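Branched-chain alpha-ketoacid decarboxylase (Lactococcus lactis, PDB 2VBF) probably decarboxylates branched-chain and aromatic alpha-keto acids to aldehydes, with thiamine diphosphate and magnesium as cofactors. Local coordinates at residues A[45-50]-A[64-69]; A[95-100]-A[134-139]; A[117-122]-A[185-190]. One frame throughout, in Å; residues are numbered along the deposited sequence. Where two conformers were deposited one is given.

Contact 1 of 3, residues A[45-50]-A[64-69]; sequences GVPGDY and MKWIGN. With TPP (thiamine diphosphate), chain D.
Trp-66 presses the benzene end of its indole on Gly-45, and Asn-69 holds the same glycine by its polar groups. CH2 of Trp-66 meets Gly-45 C at 3.4 Å, obliquely, while the amide nitrogen of Val-46 lies at the ring edge. The first torsion of Trp-66 (chi1 174°, CG opposite the backbone N) carries the indole across to Pro-47, which it meets at a slant, Pro-47 CD lying 4.2 Å from Trp-66 CZ2. A side chain at Gly-45 would be squeezed between that ring and the preceding carbonyl oxygen, so glycine is all the site admits.

Asn-69 works with both backbone and carboxamide. Its N gives a nearly straight bond to Gly-45 O (2.8 Å, 174°). Gly-45 N in turn donates to Asn-69 OD1 in the carbonyl plane, at 3.0 Å and more bent (143°), so the side chain stands in for a strand carbonyl. Val-46 splits its branches: CG2 touches Asn-69 O at 3.6 Å, and CG1 approaches C6' of thiamine diphosphate at 3.9 Å. The contact thus lies where the chain leaves strand 42-45 and enters the cofactor pocket.

Strand 65-68 runs parallel beside 42-45, bonded through Ile-43. Helix 52-60 meets Trp-66 with Leu-55 and Ile-59, and helix 72-86 packs on Val-46 and Asn-69.

Contact 2 of 3, residues A[95-100]-A[134-139]; sequences FGVGEL and VHHTLA. With TPP (thiamine diphosphate), chain D.
The pocket for the pyrimidine ring of thiamine diphosphate is partly built where Val-97 meets His-136, the second of two consecutive histidines, as in the related pyruvate decarboxylases. Val-97 CG2 stands almost squarely over the imidazole, 3.5 Å from the ring centroid and 6° off its normal, a CH-pi contact. On the opposite face lies CD2 of His-135, so the ring is sandwiched. The first torsion of Val-97 (chi1 -60°) spreads its two methyls across the contact: CG1 goes to His-136 ND1 at 3.5 Å, while CG2 touches N3' of the cofactor at 3.4 Å as well as the ring.

The imidazole turns its edge to the cofactor, bringing His-136 CE1 within 3.3 Å of the amino nitrogen N4'. At the other end of the side chain, CB of His-136 packs on Phe-95 O at 3.2 Å. Gly-96 has a positive phi, and any CB there would clash with His-136 O. Phe-95 offers its ring edge to the methyl CG2 of Thr-137, the CE2 atom lying 3.9 Å from it. Each segment is also braced internally. The carboxylate of Glu-99 folds back to take a straight bond from Gly-96 N to OE1 (2.9 Å), and Thr-137 OG1 forms an ST turn by accepting from Ala-139 N.

Chemically, the two segments adhere by packing alone. His-136 O is buried without a polar partner, a probable energetic cost, whereas ND1 bonds to Trp-424 O of the second subunit. That bond and the two covered faces probably fix the rotation of the ring and help keep its CE1-NE2 edge turned to the cofactor amino group.

Contact 3 of 3, residues A[117-122]-A[185-190]; sequences VEIVGS and INLPVD
Backbone hydrogen bonds come first: Ile-185 N to Glu-118 O opens a regular parallel run of three, continued by Val-120 N to Ile-185 O and Leu-187 N to Val-120 O, the last two both 2.8 Å. Ser-122 N then bonds Leu-187 O from above the carbonyl plane, and Val-189 N returns to Ser-122 O at 3.1 Å, carrying the pairing past Pro-188, which has no N-H to give. The short strand axes cross at -28°, 4.5 Å apart at their closest.

The polar side chains meet on the face shared by Val-120, Asn-186 and Ser-122. ND2 of Asn-186 donates to Ser-122 OG at 2.6 Å, the hydroxyl lying 25° out of the amide plane. The serine torsion (chi1 62°) sets OG close over Pro-188, 3.2 Å from its CA; Gln-128 adds a weak bond to the same oxygen. With an alanine here in place of Asn-186 the ND2 donor is gone, which would probably leave the serine hydroxyl without its short bond and readier to turn.

Apolar contacts lie on the other face, that of Ile-119, Ile-185 and Leu-187. Val-117 CG1 touches Ile-185 CD1 at 3.8 Å, and Ile-119 CG2 lies 4.2 Å from Leu-187 CD2.

Strands 116-122 and 183-188 are thereby adjacent members of the six-stranded parallel sheet, ordered 2-1-3-4-6-5, of the N-terminal alpha/beta domain of thiamine diphosphate enzymes.

From the N terminus, contact 1 comes first and closes a short loop: strand 42-45 leads through helix 52-60 to strand 65-68, a beta-alpha-beta unit at the margin of the parallel sheet. It is complete before the others begin. Contacts 2 and 3 cross, their segments alternating as 95-100, 117-122, 134-139 and 185-190, so contact 3 opens inside the loop that contact 2 closes, and closes only after it. Contact 3 joins inner strands of the sheet, while contact 2 ties the start of helix 97-111 to the histidine loop. All three converge locally: Asp-49 probably bonds His-135, Tyr-50 packs on Gly-121, and Phe-95 N probably bonds Gly-121 O, linking sheet and cofactor pocket.

Contact 1 of 3, residues A[45-50]-A[64-69]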
loop_
_atom_site.group_PDB
_atom_site.type_symbol
_atom_site.label_atom_id
_atom_site.label_comp_id
_atom_site.label_asym_id
_atom_site.label_seq_id
_atom_site.Cartn_x
_atom_site.Cartn_y
_atom_site.Cartn_z
ATOM N N GLY A 45 10.054 -3.015 -8.682
ATOM C CA GLY A 45 9.121 -1.902 -8.780
ATOM C C GLY A 45 8.020 -2.049 -9.807
ATOM O O GLY A 45 7.722 -3.142 -10.274
ATOM N N VAL A 46 7.454 -0.916 -10.188
ATOM C CA VAL A 46 6.315 -0.874 -11.098
ATOM C C VAL A 46 6.483 0.291 -12.055
ATOM O O VAL A 46 6.801 1.417 -11.620
ATOM C CB VAL A 46 4.971 -0.735 -10.340
ATOM C CG1 VAL A 46 3.758 -0.651 -11.323
ATOM C CG2 VAL A 46 4.764 -1.892 -9.344
ATOM N N PRO A 47 6.288 0.034 -13.368
ATOM C CA PRO A 47 6.409 1.131 -14.322
ATOM C C PRO A 47 5.327 2.207 -14.233
ATOM O O PRO A 47 4.229 1.953 -13.746
ATOM C CB PRO A 47 6.287 0.426 -15.695
ATOM C CG PRO A 47 6.459 -0.987 -15.441
ATOM C CD PRO A 47 5.957 -1.230 -14.052
ATOM N N GLY A 48 5.661 3.398 -14.729
ATOM C CA GLY A 48 4.700 4.452 -14.976
ATOM C C GLY A 48 5.296 5.392 -15.995
ATOM O O GLY A 48 6.499 5.363 -16.233
ATOM N N ASP A 49 4.472 6.219 -16.618
ATOM C CA ASP A 49 4.976 7.068 -17.696
ATOM C C ASP A 49 6.159 7.955 -17.245
ATOM O O ASP A 49 7.052 8.228 -18.034
ATOM C CB ASP A 49 3.850 7.862 -18.397
ATOM C CG ASP A 49 3.284 8.988 -17.555
ATOM O OD1 ASP A 49 3.023 8.785 -16.352
ATOM O OD2 ASP A 49 3.080 10.091 -18.105
ATOM N N TYR A 50 6.194 8.329 -15.964
ATOM C CA TYR A 50 7.272 9.166 -15.427
ATOM C C TYR A 50 8.581 8.394 -15.185
ATOM O O TYR A 50 9.572 9.001 -14.753
ATOM C CB TYR A 50 6.826 9.829 -14.113
ATOM C CG TYR A 50 5.593 10.719 -14.203
ATOM C CD1 TYR A 50 5.377 11.545 -15.301
ATOM C CD2 TYR A 50 4.645 10.754 -13.168
ATOM C CE1 TYR A 50 4.260 12.381 -15.371
ATOM C CE2 TYR A 50 3.530 11.561 -13.243
ATOM C CZ TYR A 50 3.339 12.382 -14.345
ATOM O OH TYR A 50 2.235 13.211 -14.404
ATOM N N MET A 64 22.406 -5.950 -14.683
ATOM C CA MET A 64 21.266 -5.540 -13.850
ATOM C C MET A 64 19.976 -6.027 -14.499
ATOM O O MET A 64 19.789 -5.845 -15.696
ATOM C CB MET A 64 21.223 -4.010 -13.748
ATOM C CG MET A 64 20.294 -3.439 -12.680
ATOM S SD MET A 64 21.017 -3.467 -11.023
ATOM C CE MET A 64 22.343 -2.263 -11.180
ATOM N N LYS A 65 19.084 -6.615 -13.701
ATOM C CA LYS A 65 17.817 -7.111 -14.213
ATOM C C LYS A 65 16.647 -6.347 -13.594
ATOM O O LYS A 65 16.602 -6.163 -12.382
ATOM C CB LYS A 65 17.673 -8.605 -13.903
ATOM C CG LYS A 65 16.547 -9.274 -14.677
ATOM C CD LYS A 65 16.321 -10.710 -14.241
ATOM C CE LYS A 65 15.046 -11.283 -14.873
ATOM N NZ LYS A 65 14.904 -12.756 -14.682
ATOM N N TRP A 66 15.708 -5.921 -14.436
ATOM C CA TRP A 66 14.411 -5.429 -13.971
ATOM C C TRP A 66 13.556 -6.626 -13.557
ATOM O O TRP A 66 13.359 -7.570 -14.339
ATOM C CB TRP A 66 13.702 -4.643 -15.067
ATOM C CG TRP A 66 12.310 -4.221 -14.714
ATOM C CD1 TRP A 66 11.151 -4.690 -15.249
ATOM C CD2 TRP A 66 11.942 -3.255 -13.731
ATOM N NE1 TRP A 66 10.073 -4.058 -14.665
ATOM C CE2 TRP A 66 10.539 -3.177 -13.722
ATOM C CE3 TRP A 66 12.663 -2.447 -12.857
ATOM C CZ2 TRP A 66 9.845 -2.303 -12.882
ATOM C CZ3 TRP A 66 11.982 -1.591 -12.021
ATOM C CH2 TRP A 66 10.585 -1.515 -12.041
ATOM N N ILE A 67 13.030 -6.576 -12.334
ATOM C CA ILE A 67 12.075 -7.570 -11.867
ATOM C C ILE A 67 10.813 -6.825 -11.435
ATOM O O ILE A 67 10.728 -6.326 -10.313
ATOM C CB ILE A 67 12.661 -8.441 -10.753
ATOM C CG1 ILE A 67 13.939 -9.130 -11.273
ATOM C CG2 ILE A 67 11.642 -9.489 -10.289
ATOM C CD1 ILE A 67 14.496 -10.185 -10.371
ATOM N N GLY A 68 9.845 -6.755 -12.344
ATOM C CA GLY A 68 8.645 -5.943 -12.123
ATOM C C GLY A 68 7.722 -6.656 -11.173
ATOM O O GLY A 68 7.548 -7.869 -11.280
ATOM N N ASN A 69 7.144 -5.901 -10.235
ATOM C CA ASN A 69 6.172 -6.417 -9.264
ATOM C C ASN A 69 4.728 -6.134 -9.702
ATOM O O ASN A 69 4.494 -5.297 -10.572
ATOM C CB ASN A 69 6.423 -5.736 -7.920
ATOM C CG ASN A 69 7.764 -6.102 -7.344
ATOM O OD1 ASN A 69 8.737 -5.384 -7.512
ATOM N ND2 ASN A 69 7.836 -7.262 -6.701
HETATM N "N1'" TPP D . 1.239 2.382 -10.459
HETATM C "C2'" TPP D . 0.107 2.955 -9.923
HETATM C CM2 TPP D . -0.260 2.679 -8.500
HETATM N "N3'" TPP D . -0.653 3.775 -10.705
HETATM C "C4'" TPP D . -0.312 4.027 -12.022
HETATM N "N4'" TPP D . -1.086 4.866 -12.700
HETATM C "C5'" TPP D . 0.825 3.431 -12.585
HETATM C "C6'" TPP D . 1.595 2.597 -11.779
HETATM C "C7'" TPP D . 1.203 3.676 -14.049
HETATM N N3 TPP D . 0.252 3.078 -14.994
HETATM C C2 TPP D . -0.814 3.729 -15.607
HETATM S S1 TPP D . -1.718 2.837 -16.612
HETATM C C5 TPP D . -0.765 1.567 -16.316
HETATM C C4 TPP D . 0.291 1.794 -15.429
HETATM C CM4 TPP D . 1.317 0.777 -14.998
HETATM C C6 TPP D . -1.098 0.295 -17.046
HETATM C C7 TPP D . -2.458 -0.298 -16.690
HETATM O O7 TPP D . -2.518 -1.521 -17.406
HETATM P PA TPP D . -3.895 -2.328 -17.631
HETATM O O1A TPP D . -4.632 -2.298 -16.301
HETATM O O2A TPP D . -3.524 -3.724 -18.066
HETATM O O3A TPP D . -4.713 -1.456 -18.691
HETATM P PB TPP D . -4.743 -1.609 -20.309
HETATM O O1B TPP D . -4.279 -0.287 -20.841
HETATM O O2B TPP D . -6.163 -1.903 -20.682
HETATM O O3B TPP D . -3.848 -2.759 -20.684
#

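Contact 2 of 3, residues A[95-100]-A[134-139]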
loop_
_atom_site.group_PDB
_atom_site.type_symbol
_atom_site.label_atom_id
_atom_site.label_comp_id
_atom_site.label_asym_id
_atom_site.label_seq_id
_atom_site.Cartn_x
_atom_site.Cartn_y
_atom_site.Cartn_z
ATOM N N PHE A 95 5.990 8.780 -9.509
ATOM C CA PHE A 95 5.580 9.916 -8.696
ATOM C C PHE A 95 4.172 9.794 -8.093
ATOM O O PHE A 95 3.226 9.394 -8.792
ATOM C CB PHE A 95 5.616 11.167 -9.586
ATOM C CG PHE A 95 5.489 12.448 -8.840
ATOM C CD1 PHE A 95 6.567 12.953 -8.134
ATOM C CD2 PHE A 95 4.314 13.171 -8.858
ATOM C CE1 PHE A 95 6.471 14.133 -7.450
ATOM C CE2 PHE A 95 4.210 14.371 -8.160
ATOM C CZ PHE A 95 5.296 14.844 -7.455
ATOM N N GLY A 96 4.050 10.128 -6.806
ATOM C CA GLY A 96 2.767 10.156 -6.118
ATOM C C GLY A 96 2.178 8.787 -5.841
ATOM O O GLY A 96 2.301 8.248 -4.739
ATOM N N VAL A 97 1.533 8.220 -6.849
ATOM C CA VAL A 97 0.798 6.957 -6.664
ATOM C C VAL A 97 1.710 5.747 -6.387
ATOM O O VAL A 97 1.363 4.871 -5.592
ATOM C CB VAL A 97 -0.131 6.647 -7.860
ATOM C CG1 VAL A 97 -1.151 7.747 -8.054
ATOM C CG2 VAL A 97 0.696 6.431 -9.144
ATOM N N GLY A 98 2.876 5.698 -7.021
ATOM C CA GLY A 98 3.824 4.610 -6.804
ATOM C C GLY A 98 4.515 4.756 -5.457
ATOM O O GLY A 98 4.477 3.856 -4.588
ATOM N N GLU A 99 5.137 5.914 -5.253
ATOM C CA GLU A 99 5.866 6.146 -4.016
ATOM C C GLU A 99 4.981 6.065 -2.768
ATOM O O GLU A 99 5.381 5.458 -1.769
ATOM C CB GLU A 99 6.639 7.471 -4.068
ATOM C CG GLU A 99 5.793 8.706 -4.220
ATOM C CD GLU A 99 6.625 9.972 -4.271
ATOM O OE1 GLU A 99 6.389 10.787 -5.196
ATOM O OE2 GLU A 99 7.491 10.145 -3.374
ATOM N N LEU A 100 3.791 6.659 -2.797
ATOM C CA LEU A 100 2.922 6.583 -1.614
ATOM C C LEU A 100 2.405 5.171 -1.348
ATOM O O LEU A 100 2.176 4.814 -0.199
ATOM C CB LEU A 100 1.771 7.591 -1.680
ATOM C CG LEU A 100 2.196 9.066 -1.569
ATOM C CD1 LEU A 100 0.976 9.957 -1.550
ATOM C CD2 LEU A 100 3.088 9.331 -0.352
ATOM N N VAL A 134 -1.026 17.937 -13.532
ATOM C CA VAL A 134 -0.856 16.649 -14.171
ATOM C C VAL A 134 -1.245 15.478 -13.261
ATOM O O VAL A 134 -1.346 15.590 -12.019
ATOM C CB VAL A 134 0.590 16.451 -14.665
ATOM C CG1 VAL A 134 0.904 17.442 -15.818
ATOM C CG2 VAL A 134 1.602 16.575 -13.489
ATOM N N HIS A 135 -1.438 14.331 -13.900
ATOM C CA HIS A 135 -1.792 13.118 -13.186
ATOM C C HIS A 135 -0.768 12.763 -12.110
ATOM O O HIS A 135 0.430 13.021 -12.261
ATOM C CB HIS A 135 -2.006 11.946 -14.158
ATOM C CG HIS A 135 -0.784 11.537 -14.926
ATOM N ND1 HIS A 135 -0.382 12.170 -16.083
ATOM C CD2 HIS A 135 0.101 10.534 -14.724
ATOM C CE1 HIS A 135 0.708 11.586 -16.547
ATOM N NE2 HIS A 135 1.019 10.584 -15.748
ATOM N N HIS A 136 -1.276 12.161 -11.034
ATOM C CA HIS A 136 -0.516 11.781 -9.844
ATOM C C HIS A 136 -0.087 12.998 -9.013
ATOM O O HIS A 136 0.914 12.930 -8.305
ATOM C CB HIS A 136 0.726 10.910 -10.116
ATOM C CG HIS A 136 0.508 9.729 -11.009
ATOM N ND1 HIS A 136 -0.715 9.117 -11.196
ATOM C CD2 HIS A 136 1.400 9.015 -11.738
ATOM C CE1 HIS A 136 -0.569 8.104 -12.036
ATOM N NE2 HIS A 136 0.706 8.018 -12.374
ATOM N N THR A 137 -0.836 14.099 -9.103
ATOM C CA THR A 137 -0.632 15.257 -8.226
ATOM C C THR A 137 -1.942 15.636 -7.545
ATOM O O THR A 137 -2.997 15.084 -7.868
ATOM C CB THR A 137 -0.081 16.496 -8.985
ATOM O OG1 THR A 137 -1.098 17.096 -9.795
ATOM C CG2 THR A 137 1.107 16.095 -9.860
ATOM N N LEU A 138 -1.868 16.593 -6.623
ATOM C CA LEU A 138 -3.059 17.122 -5.955
ATOM C C LEU A 138 -3.697 18.289 -6.718
ATOM O O LEU A 138 -4.598 18.966 -6.194
ATOM C CB LEU A 138 -2.704 17.546 -4.522
ATOM C CG LEU A 138 -1.990 16.490 -3.670
ATOM C CD1 LEU A 138 -1.719 17.028 -2.271
ATOM C CD2 LEU A 138 -2.787 15.180 -3.608
ATOM N N ALA A 139 -3.231 18.515 -7.949
ATOM C CA ALA A 139 -3.707 19.615 -8.808
ATOM C C ALA A 139 -3.543 20.982 -8.123
ATOM O O ALA A 139 -4.434 21.839 -8.169
ATOM C CB ALA A 139 -5.158 19.382 -9.250
HETATM N "N1'" TPP D . 1.239 2.382 -10.459
HETATM C "C2'" TPP D . 0.107 2.955 -9.923
HETATM C CM2 TPP D . -0.260 2.679 -8.500
HETATM N "N3'" TPP D . -0.653 3.775 -10.705
HETATM C "C4'" TPP D . -0.312 4.027 -12.022
HETATM N "N4'" TPP D . -1.086 4.866 -12.700
HETATM C "C5'" TPP D . 0.825 3.431 -12.585
HETATM C "C6'" TPP D . 1.595 2.597 -11.779
HETATM C "C7'" TPP D . 1.203 3.676 -14.049
HETATM N N3 TPP D . 0.252 3.078 -14.994
HETATM C C2 TPP D . -0.814 3.729 -15.607
HETATM S S1 TPP D . -1.718 2.837 -16.612
HETATM C C5 TPP D . -0.765 1.567 -16.316
HETATM C C4 TPP D . 0.291 1.794 -15.429
HETATM C CM4 TPP D . 1.317 0.777 -14.998
HETATM C C6 TPP D . -1.098 0.295 -17.046
HETATM C C7 TPP D . -2.458 -0.298 -16.690
HETATM O O7 TPP D . -2.518 -1.521 -17.406
HETATM P PA TPP D . -3.895 -2.328 -17.631
HETATM O O1A TPP D . -4.632 -2.298 -16.301
HETATM O O2A TPP D . -3.524 -3.724 -18.066
HETATM O O3A TPP D . -4.713 -1.456 -18.691
HETATM P PB TPP D . -4.743 -1.609 -20.309
HETATM O O1B TPP D . -4.279 -0.287 -20.841
HETATM O O2B TPP D . -6.163 -1.903 -20.682
HETATM O O3B TPP D . -3.848 -2.759 -20.684
#

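Contact 3 of 3, residues A[117-122]-A[185-190]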
loop_
_atom_site.group_PDB
_atom_site.type_symbol
_atom_site.label_atom_id
_atom_site.label_comp_id
_atom_site.label_asym_id
_atom_site.label_seq_id
_atom_site.Cartn_x
_atom_site.Cartn_y
_atom_site.Cartn_z
ATOM N N VAL A 117 17.373 1.775 -1.524
ATOM C CA VAL A 117 17.190 2.990 -2.317
ATOM C C VAL A 117 15.840 2.944 -3.046
ATOM O O VAL A 117 15.590 2.031 -3.832
ATOM C CB VAL A 117 18.297 3.122 -3.399
ATOM C CG1 VAL A 117 18.186 4.460 -4.103
ATOM C CG2 VAL A 117 19.684 2.915 -2.758
ATOM N N GLU A 118 14.978 3.920 -2.797
ATOM C CA GLU A 118 13.811 4.112 -3.647
ATOM C C GLU A 118 14.086 5.210 -4.651
ATOM O O GLU A 118 14.473 6.300 -4.277
ATOM C CB GLU A 118 12.556 4.432 -2.856
ATOM C CG GLU A 118 11.342 4.572 -3.789
ATOM C CD GLU A 118 10.021 4.674 -3.056
ATOM O OE1 GLU A 118 10.014 4.688 -1.797
ATOM O OE2 GLU A 118 8.998 4.744 -3.769
ATOM N N ILE A 119 13.886 4.897 -5.928
ATOM C CA ILE A 119 14.007 5.860 -7.012
ATOM C C ILE A 119 12.591 6.152 -7.480
ATOM O O ILE A 119 11.842 5.224 -7.793
ATOM C CB ILE A 119 14.814 5.297 -8.199
ATOM C CG1 ILE A 119 16.225 4.875 -7.757
ATOM C CG2 ILE A 119 14.848 6.310 -9.359
ATOM C CD1 ILE A 119 16.941 3.968 -8.746
ATOM N N VAL A 120 12.212 7.427 -7.498
ATOM C CA VAL A 120 10.872 7.835 -7.887
ATOM C C VAL A 120 10.961 8.649 -9.179
ATOM O O VAL A 120 11.579 9.711 -9.198
ATOM C CB VAL A 120 10.217 8.693 -6.794
ATOM C CG1 VAL A 120 8.762 9.013 -7.173
ATOM C CG2 VAL A 120 10.305 7.996 -5.448
ATOM N N GLY A 121 10.397 8.115 -10.259
ATOM C CA GLY A 121 10.309 8.835 -11.515
ATOM C C GLY A 121 9.273 9.939 -11.425
ATOM O O GLY A 121 8.155 9.699 -10.989
ATOM N N SER A 122 9.653 11.153 -11.818
ATOM C CA SER A 122 8.781 12.317 -11.688
ATOM C C SER A 122 8.614 13.048 -13.026
ATOM O O SER A 122 9.360 12.792 -13.984
ATOM C CB SER A 122 9.305 13.270 -10.593
ATOM O OG SER A 122 10.589 13.765 -10.910
ATOM N N ILE A 185 15.506 9.007 -4.014
ATOM C CA ILE A 185 15.988 9.758 -5.171
ATOM C C ILE A 185 14.813 10.016 -6.088
ATOM O O ILE A 185 14.232 9.075 -6.617
ATOM C CB ILE A 185 17.093 8.982 -5.934
ATOM C CG1 ILE A 185 18.302 8.729 -5.018
ATOM C CG2 ILE A 185 17.492 9.716 -7.211
ATOM C CD1 ILE A 185 19.357 7.794 -5.610
ATOM N N ASN A 186 14.437 11.287 -6.226
ATOM C CA ASN A 186 13.395 11.705 -7.156
ATOM C C ASN A 186 14.109 12.080 -8.453
ATOM O O ASN A 186 14.962 12.968 -8.464
ATOM C CB ASN A 186 12.545 12.837 -6.547
ATOM C CG ASN A 186 11.558 13.457 -7.526
ATOM O OD1 ASN A 186 10.381 13.697 -7.189
ATOM N ND2 ASN A 186 12.028 13.766 -8.715
ATOM N N LEU A 187 13.755 11.376 -9.534
ATOM C CA LEU A 187 14.426 11.482 -10.830
ATOM C C LEU A 187 13.465 11.965 -11.926
ATOM O O LEU A 187 12.683 11.170 -12.470
ATOM C CB LEU A 187 14.967 10.108 -11.213
ATOM C CG LEU A 187 15.712 9.934 -12.544
ATOM C CD1 LEU A 187 17.002 10.717 -12.511
ATOM C CD2 LEU A 187 16.011 8.474 -12.782
ATOM N N PRO A 188 13.486 13.264 -12.243
ATOM C CA PRO A 188 12.646 13.739 -13.355
ATOM C C PRO A 188 13.017 13.070 -14.683
ATOM O O PRO A 188 14.179 12.745 -14.899
ATOM C CB PRO A 188 12.930 15.243 -13.379
ATOM C CG PRO A 188 13.374 15.554 -11.942
ATOM C CD PRO A 188 14.209 14.368 -11.585
ATOM N N VAL A 189 12.037 12.859 -15.554
ATOM C CA VAL A 189 12.302 12.220 -16.866
ATOM C C VAL A 189 13.480 12.812 -17.647
ATOM O O VAL A 189 14.401 12.080 -18.033
ATOM C CB VAL A 189 11.068 12.258 -17.756
ATOM C CG1 VAL A 189 11.394 11.640 -19.124
ATOM C CG2 VAL A 189 9.927 11.515 -17.069
ATOM N N ASP A 190 13.449 14.115 -17.892
ATOM C CA ASP A 190 14.523 14.792 -18.640
ATOM C C ASP A 190 15.889 14.702 -17.947
ATOM O O ASP A 190 16.935 14.782 -18.593
ATOM C CB ASP A 190 14.161 16.272 -18.917
ATOM C CG ASP A 190 13.947 17.071 -17.652
ATOM O OD1 ASP A 190 14.537 18.172 -17.531
ATOM O OD2 ASP A 190 13.190 16.589 -16.773
#